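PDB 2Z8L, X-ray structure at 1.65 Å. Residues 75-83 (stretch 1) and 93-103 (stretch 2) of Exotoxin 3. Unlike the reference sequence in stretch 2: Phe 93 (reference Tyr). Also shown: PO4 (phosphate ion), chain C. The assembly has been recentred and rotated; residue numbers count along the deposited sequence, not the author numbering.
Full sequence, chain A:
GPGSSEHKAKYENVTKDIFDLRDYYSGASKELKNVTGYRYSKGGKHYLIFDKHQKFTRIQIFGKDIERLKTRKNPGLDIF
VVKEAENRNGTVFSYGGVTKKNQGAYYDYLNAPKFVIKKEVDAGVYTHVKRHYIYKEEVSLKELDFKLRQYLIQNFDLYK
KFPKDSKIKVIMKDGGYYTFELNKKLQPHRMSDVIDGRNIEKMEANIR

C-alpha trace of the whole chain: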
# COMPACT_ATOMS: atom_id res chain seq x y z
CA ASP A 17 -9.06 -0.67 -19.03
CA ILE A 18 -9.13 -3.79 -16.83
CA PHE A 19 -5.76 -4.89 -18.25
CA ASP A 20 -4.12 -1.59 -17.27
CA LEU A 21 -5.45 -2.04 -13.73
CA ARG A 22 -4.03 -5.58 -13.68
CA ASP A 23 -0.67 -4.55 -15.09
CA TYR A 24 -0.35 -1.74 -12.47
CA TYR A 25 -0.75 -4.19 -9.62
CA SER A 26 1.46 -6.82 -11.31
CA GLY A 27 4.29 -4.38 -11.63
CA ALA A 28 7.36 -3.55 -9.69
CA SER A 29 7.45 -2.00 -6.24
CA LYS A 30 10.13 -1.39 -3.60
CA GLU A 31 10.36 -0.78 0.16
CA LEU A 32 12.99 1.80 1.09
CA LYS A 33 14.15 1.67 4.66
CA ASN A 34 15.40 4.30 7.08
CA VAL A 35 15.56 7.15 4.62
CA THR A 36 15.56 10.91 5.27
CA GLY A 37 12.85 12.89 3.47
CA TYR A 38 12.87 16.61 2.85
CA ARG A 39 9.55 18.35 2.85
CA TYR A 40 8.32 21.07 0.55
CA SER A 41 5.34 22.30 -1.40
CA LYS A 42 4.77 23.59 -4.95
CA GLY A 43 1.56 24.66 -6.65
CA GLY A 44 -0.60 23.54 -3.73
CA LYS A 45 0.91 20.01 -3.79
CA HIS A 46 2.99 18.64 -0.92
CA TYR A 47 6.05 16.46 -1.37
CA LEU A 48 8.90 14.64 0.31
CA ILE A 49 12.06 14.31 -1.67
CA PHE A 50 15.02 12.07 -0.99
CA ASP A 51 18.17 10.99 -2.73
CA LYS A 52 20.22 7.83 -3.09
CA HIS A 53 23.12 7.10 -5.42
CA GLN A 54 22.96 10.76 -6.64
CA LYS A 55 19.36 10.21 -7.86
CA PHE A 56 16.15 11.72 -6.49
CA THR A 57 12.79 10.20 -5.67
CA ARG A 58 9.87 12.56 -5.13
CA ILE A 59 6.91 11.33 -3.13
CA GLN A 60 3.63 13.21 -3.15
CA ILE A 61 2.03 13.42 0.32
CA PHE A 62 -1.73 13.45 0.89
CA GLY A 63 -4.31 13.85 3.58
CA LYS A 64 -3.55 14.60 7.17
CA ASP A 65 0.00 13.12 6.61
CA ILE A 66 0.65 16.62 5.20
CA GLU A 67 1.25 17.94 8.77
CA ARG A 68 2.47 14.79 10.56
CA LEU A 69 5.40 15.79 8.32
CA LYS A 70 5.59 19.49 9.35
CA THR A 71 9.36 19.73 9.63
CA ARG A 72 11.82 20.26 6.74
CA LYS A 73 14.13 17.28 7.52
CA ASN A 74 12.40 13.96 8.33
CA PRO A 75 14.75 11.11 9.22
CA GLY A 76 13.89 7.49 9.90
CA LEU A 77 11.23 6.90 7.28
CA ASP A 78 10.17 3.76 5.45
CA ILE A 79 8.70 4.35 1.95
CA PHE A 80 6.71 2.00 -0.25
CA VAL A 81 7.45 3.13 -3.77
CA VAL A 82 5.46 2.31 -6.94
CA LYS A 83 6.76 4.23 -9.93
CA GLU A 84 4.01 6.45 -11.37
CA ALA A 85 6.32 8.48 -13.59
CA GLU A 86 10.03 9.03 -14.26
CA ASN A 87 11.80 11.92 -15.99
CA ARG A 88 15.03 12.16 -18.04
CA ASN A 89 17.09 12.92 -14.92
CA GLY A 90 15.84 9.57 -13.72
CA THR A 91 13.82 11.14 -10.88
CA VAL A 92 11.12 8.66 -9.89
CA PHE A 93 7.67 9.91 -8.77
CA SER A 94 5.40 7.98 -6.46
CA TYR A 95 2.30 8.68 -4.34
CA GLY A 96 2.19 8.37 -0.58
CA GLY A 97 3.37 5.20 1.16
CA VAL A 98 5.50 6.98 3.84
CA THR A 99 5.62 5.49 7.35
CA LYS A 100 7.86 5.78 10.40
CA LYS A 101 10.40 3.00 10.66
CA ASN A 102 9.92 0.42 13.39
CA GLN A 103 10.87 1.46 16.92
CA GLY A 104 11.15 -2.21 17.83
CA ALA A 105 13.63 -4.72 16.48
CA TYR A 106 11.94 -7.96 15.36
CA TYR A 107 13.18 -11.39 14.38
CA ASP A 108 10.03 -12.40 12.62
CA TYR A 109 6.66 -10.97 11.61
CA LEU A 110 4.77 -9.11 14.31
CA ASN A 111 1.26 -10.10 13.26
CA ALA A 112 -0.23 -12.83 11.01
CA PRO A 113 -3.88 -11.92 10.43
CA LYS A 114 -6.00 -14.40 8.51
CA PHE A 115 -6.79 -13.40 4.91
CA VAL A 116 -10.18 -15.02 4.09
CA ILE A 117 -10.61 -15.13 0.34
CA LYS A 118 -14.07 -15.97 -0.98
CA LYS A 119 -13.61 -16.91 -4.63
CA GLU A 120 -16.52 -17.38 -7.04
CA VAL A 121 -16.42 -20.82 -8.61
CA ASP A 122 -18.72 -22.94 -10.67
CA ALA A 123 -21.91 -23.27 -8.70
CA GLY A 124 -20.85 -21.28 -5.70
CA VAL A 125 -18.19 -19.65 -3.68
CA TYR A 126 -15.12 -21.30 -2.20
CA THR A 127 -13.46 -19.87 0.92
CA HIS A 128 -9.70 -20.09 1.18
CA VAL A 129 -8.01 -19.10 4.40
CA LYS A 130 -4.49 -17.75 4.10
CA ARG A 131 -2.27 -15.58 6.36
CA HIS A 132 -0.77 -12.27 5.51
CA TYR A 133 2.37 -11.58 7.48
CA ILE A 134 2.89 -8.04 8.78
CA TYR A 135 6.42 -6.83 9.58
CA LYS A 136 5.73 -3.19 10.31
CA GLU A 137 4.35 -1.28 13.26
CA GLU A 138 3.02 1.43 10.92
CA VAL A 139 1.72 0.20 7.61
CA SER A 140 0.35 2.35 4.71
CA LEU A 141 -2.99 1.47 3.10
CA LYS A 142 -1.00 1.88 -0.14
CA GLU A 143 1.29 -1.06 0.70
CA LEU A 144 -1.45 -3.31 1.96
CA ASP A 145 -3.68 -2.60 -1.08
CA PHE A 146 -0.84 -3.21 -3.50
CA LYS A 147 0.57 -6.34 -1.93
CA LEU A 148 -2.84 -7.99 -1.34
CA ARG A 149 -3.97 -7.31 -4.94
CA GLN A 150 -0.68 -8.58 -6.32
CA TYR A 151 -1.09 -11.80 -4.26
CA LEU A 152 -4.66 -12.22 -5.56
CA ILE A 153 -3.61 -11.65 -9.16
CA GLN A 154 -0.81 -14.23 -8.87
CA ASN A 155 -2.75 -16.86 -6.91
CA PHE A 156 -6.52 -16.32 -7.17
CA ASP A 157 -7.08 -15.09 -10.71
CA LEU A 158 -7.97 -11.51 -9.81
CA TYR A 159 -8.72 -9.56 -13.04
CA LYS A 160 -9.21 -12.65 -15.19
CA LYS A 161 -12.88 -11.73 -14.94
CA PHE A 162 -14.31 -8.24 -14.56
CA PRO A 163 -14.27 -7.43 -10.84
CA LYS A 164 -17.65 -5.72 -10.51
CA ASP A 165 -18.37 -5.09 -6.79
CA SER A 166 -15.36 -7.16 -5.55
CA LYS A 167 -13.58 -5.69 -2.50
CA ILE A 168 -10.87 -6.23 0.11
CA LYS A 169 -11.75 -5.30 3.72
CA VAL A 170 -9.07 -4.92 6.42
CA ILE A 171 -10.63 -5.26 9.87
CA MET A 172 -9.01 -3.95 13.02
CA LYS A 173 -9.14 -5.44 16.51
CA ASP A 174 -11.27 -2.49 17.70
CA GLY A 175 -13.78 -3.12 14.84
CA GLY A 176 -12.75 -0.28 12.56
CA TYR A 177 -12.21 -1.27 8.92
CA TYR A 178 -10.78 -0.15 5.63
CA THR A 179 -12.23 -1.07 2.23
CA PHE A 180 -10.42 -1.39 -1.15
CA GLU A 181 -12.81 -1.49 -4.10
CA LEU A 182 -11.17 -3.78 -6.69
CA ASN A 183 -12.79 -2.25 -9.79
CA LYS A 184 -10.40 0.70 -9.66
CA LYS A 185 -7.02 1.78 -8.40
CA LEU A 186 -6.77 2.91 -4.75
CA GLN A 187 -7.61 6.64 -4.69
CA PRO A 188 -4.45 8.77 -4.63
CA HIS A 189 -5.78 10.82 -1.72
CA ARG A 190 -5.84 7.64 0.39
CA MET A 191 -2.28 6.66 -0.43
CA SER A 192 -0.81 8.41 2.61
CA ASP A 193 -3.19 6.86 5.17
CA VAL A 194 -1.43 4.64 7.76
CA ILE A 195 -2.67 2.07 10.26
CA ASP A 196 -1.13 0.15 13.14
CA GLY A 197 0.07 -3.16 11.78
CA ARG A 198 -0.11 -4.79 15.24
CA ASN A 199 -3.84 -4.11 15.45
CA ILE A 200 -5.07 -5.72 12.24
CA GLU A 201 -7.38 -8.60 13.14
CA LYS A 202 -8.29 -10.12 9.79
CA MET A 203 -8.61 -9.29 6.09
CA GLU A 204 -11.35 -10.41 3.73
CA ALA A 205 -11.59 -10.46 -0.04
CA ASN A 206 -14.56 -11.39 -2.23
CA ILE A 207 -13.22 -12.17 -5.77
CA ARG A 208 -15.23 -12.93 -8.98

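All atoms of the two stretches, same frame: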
# COMPACT_ATOMS: atom_id res chain seq x y z
N PRO A 75 14.00 12.36 9.24
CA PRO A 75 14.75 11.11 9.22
C PRO A 75 13.93 9.88 9.63
O PRO A 75 12.82 10.03 10.16
CB PRO A 75 15.87 11.37 10.24
CG PRO A 75 15.30 12.40 11.14
CD PRO A 75 14.31 13.20 10.41
N GLY A 76 14.45 8.69 9.34
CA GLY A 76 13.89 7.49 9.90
C GLY A 76 12.56 7.10 9.30
O GLY A 76 11.67 6.56 10.01
N LEU A 77 12.43 7.31 8.00
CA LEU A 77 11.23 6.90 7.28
C LEU A 77 11.40 5.59 6.55
O LEU A 77 12.50 5.25 6.12
CB LEU A 77 10.86 8.00 6.28
CG LEU A 77 10.67 9.39 6.84
CD1 LEU A 77 10.33 10.37 5.74
CD2 LEU A 77 9.59 9.36 7.88
N ASP A 78 10.28 4.89 6.38
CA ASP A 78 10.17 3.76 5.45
C ASP A 78 9.22 4.24 4.33
O ASP A 78 8.23 4.91 4.62
CB ASP A 78 9.55 2.58 6.12
CG ASP A 78 10.50 1.80 7.03
OD1 ASP A 78 11.72 2.08 7.09
OD2 ASP A 78 9.97 0.85 7.70
N ILE A 79 9.56 3.96 3.08
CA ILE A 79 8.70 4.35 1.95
C ILE A 79 8.40 3.19 1.03
O ILE A 79 9.31 2.51 0.55
CB ILE A 79 9.34 5.50 1.13
CG1 ILE A 79 9.86 6.57 2.10
CG2 ILE A 79 8.30 6.01 0.10
CD1 ILE A 79 10.43 7.74 1.48
N PHE A 80 7.12 2.98 0.74
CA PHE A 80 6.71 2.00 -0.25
C PHE A 80 6.49 2.72 -1.55
O PHE A 80 5.55 3.49 -1.67
CB PHE A 80 5.41 1.29 0.20
CG PHE A 80 5.00 0.20 -0.69
CD1 PHE A 80 5.77 -0.97 -0.78
CD2 PHE A 80 3.92 0.34 -1.53
CE1 PHE A 80 5.39 -1.97 -1.68
CE2 PHE A 80 3.55 -0.66 -2.43
CZ PHE A 80 4.27 -1.80 -2.47
N VAL A 81 7.38 2.44 -2.51
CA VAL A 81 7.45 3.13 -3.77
C VAL A 81 6.88 2.26 -4.91
O VAL A 81 7.26 1.08 -5.07
CB VAL A 81 8.96 3.53 -4.10
CG1 VAL A 81 9.02 4.19 -5.49
CG2 VAL A 81 9.54 4.41 -3.01
N VAL A 82 5.96 2.85 -5.68
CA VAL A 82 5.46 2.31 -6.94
C VAL A 82 5.63 3.42 -7.97
O VAL A 82 5.08 4.48 -7.82
CB VAL A 82 3.98 1.84 -6.83
CG1 VAL A 82 3.49 1.33 -8.19
CG2 VAL A 82 3.85 0.80 -5.76
N LYS A 83 6.46 3.19 -8.97
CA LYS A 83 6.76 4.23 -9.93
C LYS A 83 5.50 4.65 -10.66
O LYS A 83 4.81 3.80 -11.22
CB LYS A 83 7.80 3.70 -10.90
CG LYS A 83 8.47 4.74 -11.68
CD LYS A 83 9.61 4.14 -12.51
CE LYS A 83 10.64 3.44 -11.60
NZ LYS A 83 12.03 3.51 -12.17
N PHE A 93 8.80 9.31 -9.49
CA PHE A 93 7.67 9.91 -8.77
C PHE A 93 6.75 8.82 -8.29
O PHE A 93 6.43 7.92 -9.04
CB PHE A 93 6.88 10.86 -9.66
CG PHE A 93 7.75 11.94 -10.24
CD1 PHE A 93 7.97 13.11 -9.54
CD2 PHE A 93 8.45 11.72 -11.41
CE1 PHE A 93 8.82 14.09 -10.02
CE2 PHE A 93 9.29 12.68 -11.90
CZ PHE A 93 9.48 13.88 -11.20
N SER A 94 6.31 8.94 -7.05
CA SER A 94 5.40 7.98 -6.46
C SER A 94 4.50 8.71 -5.48
O SER A 94 4.82 9.82 -5.03
CB SER A 94 6.23 6.87 -5.76
OG SER A 94 5.43 5.86 -5.13
N TYR A 95 3.34 8.11 -5.20
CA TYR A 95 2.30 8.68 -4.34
C TYR A 95 2.25 8.02 -2.98
O TYR A 95 2.05 6.82 -2.89
CB TYR A 95 0.90 8.47 -4.95
CG TYR A 95 0.66 9.04 -6.28
CD1 TYR A 95 1.15 10.29 -6.63
CD2 TYR A 95 -0.17 8.38 -7.19
CE1 TYR A 95 0.90 10.83 -7.87
CE2 TYR A 95 -0.42 8.92 -8.41
CZ TYR A 95 0.11 10.15 -8.75
OH TYR A 95 -0.13 10.73 -9.99
N GLY A 96 2.40 8.81 -1.93
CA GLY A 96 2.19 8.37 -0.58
C GLY A 96 3.11 7.23 -0.16
O GLY A 96 4.28 7.25 -0.52
N GLY A 97 2.62 6.37 0.71
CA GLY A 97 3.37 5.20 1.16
C GLY A 97 4.47 5.45 2.16
O GLY A 97 5.34 4.59 2.33
N VAL A 98 4.47 6.60 2.84
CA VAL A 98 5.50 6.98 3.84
C VAL A 98 5.04 6.55 5.24
O VAL A 98 3.91 6.85 5.67
CB VAL A 98 5.81 8.49 3.80
CG1 VAL A 98 6.86 8.83 4.84
CG2 VAL A 98 6.22 8.92 2.37
N THR A 99 5.91 5.87 5.96
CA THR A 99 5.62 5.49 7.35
C THR A 99 6.88 5.73 8.19
O THR A 99 7.99 5.93 7.65
CB THR A 99 5.23 4.03 7.42
OG1 THR A 99 6.29 3.22 6.93
CG2 THR A 99 3.93 3.77 6.63
N LYS A 100 6.70 5.78 9.49
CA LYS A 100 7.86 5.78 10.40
C LYS A 100 8.45 4.39 10.46
O LYS A 100 7.70 3.41 10.41
CB LYS A 100 7.37 6.16 11.78
CG LYS A 100 6.60 7.49 11.76
CD LYS A 100 6.28 8.00 13.15
CE LYS A 100 6.06 9.51 13.09
NZ LYS A 100 5.05 9.91 12.03
N LYS A 101 9.77 4.29 10.54
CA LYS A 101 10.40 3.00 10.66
C LYS A 101 10.03 2.39 12.03
O LYS A 101 9.58 3.08 12.98
CB LYS A 101 11.92 3.10 10.48
CG LYS A 101 12.58 3.78 11.63
CD LYS A 101 14.06 3.91 11.39
CE LYS A 101 14.68 4.46 12.61
NZ LYS A 101 16.05 4.92 12.31
N ASN A 102 10.21 1.09 12.13
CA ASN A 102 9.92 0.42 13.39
C ASN A 102 10.77 0.95 14.55
O ASN A 102 11.96 1.18 14.40
CB ASN A 102 10.21 -1.08 13.25
CG ASN A 102 9.16 -1.81 12.44
OD1 ASN A 102 8.06 -1.32 12.23
ND2 ASN A 102 9.48 -3.05 12.09
N GLN A 103 10.15 1.13 15.69
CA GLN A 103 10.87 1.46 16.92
C GLN A 103 11.40 0.18 17.56
O GLN A 103 12.42 0.25 18.22
CB GLN A 103 9.94 2.23 17.87
CG GLN A 103 10.61 2.70 19.13
CD GLN A 103 9.88 3.81 19.90
OE1 GLN A 103 9.10 4.59 19.32
NE2 GLN A 103 10.17 3.91 21.23
P PO4 C . 12.21 -0.90 9.42
O1 PO4 C . 12.95 0.08 8.48
O2 PO4 C . 13.07 -1.09 10.66
O3 PO4 C . 12.04 -2.25 8.74
O4 PO4 C . 10.86 -0.37 9.84
O HOH W 1 5.67 6.04 -2.50
O HOH W 2 2.77 5.44 -6.50

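The two stretches meet as neighbouring antiparallel strands, with the strand through Asp 78 and Ile 79 running against that of Val 98 to Lys 100, at 151° between their directions. Together they bury 634 Å² of surface.

Four backbone hydrogen bonds hold the pairing. Asp 78 and Thr 99 form the hydrogen-bonded pair of the ladder: Asp 78 N donates to Thr 99 O at 2.8 Å, and Thr 99 N donates to Asp 78 O at 2.8 Å. Beyond this pair, Lys 101 N donates to Gly 76 O at 3.0 Å, and Phe 80 N donates to Gly 97 O at 2.9 Å. All four are nearly straight, with angles at the hydrogen of 164° to 170°. Leu 77 with Lys 100 and Ile 79 with Val 98 are the non-hydrogen-bonded pairs between them.

CA-H...O contacts supplement the ladder. Leu 77 CA lies 3.4 Å from Thr 99 O, Val 98 CA 3.5 Å from Asp 78 O, and Ile 79 CA 3.4 Å from Gly 97 O. Each of these oxygens also accepts a backbone N-H bond.

Apolar contact centres on Val 98. Its CG1 is 3.9 Å from Leu 77 CD1, and its CG2 is 4.2 Å from Ile 79 CG2. Ile 79 and Val 98 share one face of the sheet. Asp 78 and Thr 99 share the other, where Asp 78 CB approaches Thr 99 OG1 to 3.4 Å.

Gly 97 lies just before the strand of Val 98 to Lys 100, and its O accepts from Phe 80 N. Its phi of 75° by itself favours glycine. An ideal CB there would point toward stretch 1 and lie 2.5 Å from Phe 80 O, a clash.

Past Gly 97 the direct ladder gives way to water and a serine side chain. Water 1 donates to Phe 80 O and Gly 96 O, each at 2.7 Å, and accepts from Ser 94 OG at 2.6 Å. It thus joins two carbonyl oxygens that stand 4.1 Å apart, Phe 80 O and Gly 96 O. Water 2 donates to Val 82 O at 2.8 Å and accepts from Tyr 95 N at 3.0 Å. The CA-to-CB bond of Ser 94 points toward stretch 1, and its OG lies 3.1 Å from Val 82 N and 3.0 Å from Val 82 O.

A phosphate ion, probably from the crystallisation liquor, lies beside Asp 78 and Asn 102. Asn 102 N donates to PO4 O4 at 2.8 Å. Asp 78 OD2 is 2.6 Å from the same O4, and Asp 78 OD1 is 2.7 Å from PO4 O1. At such short oxygen-oxygen distances an acid group probably holds a proton.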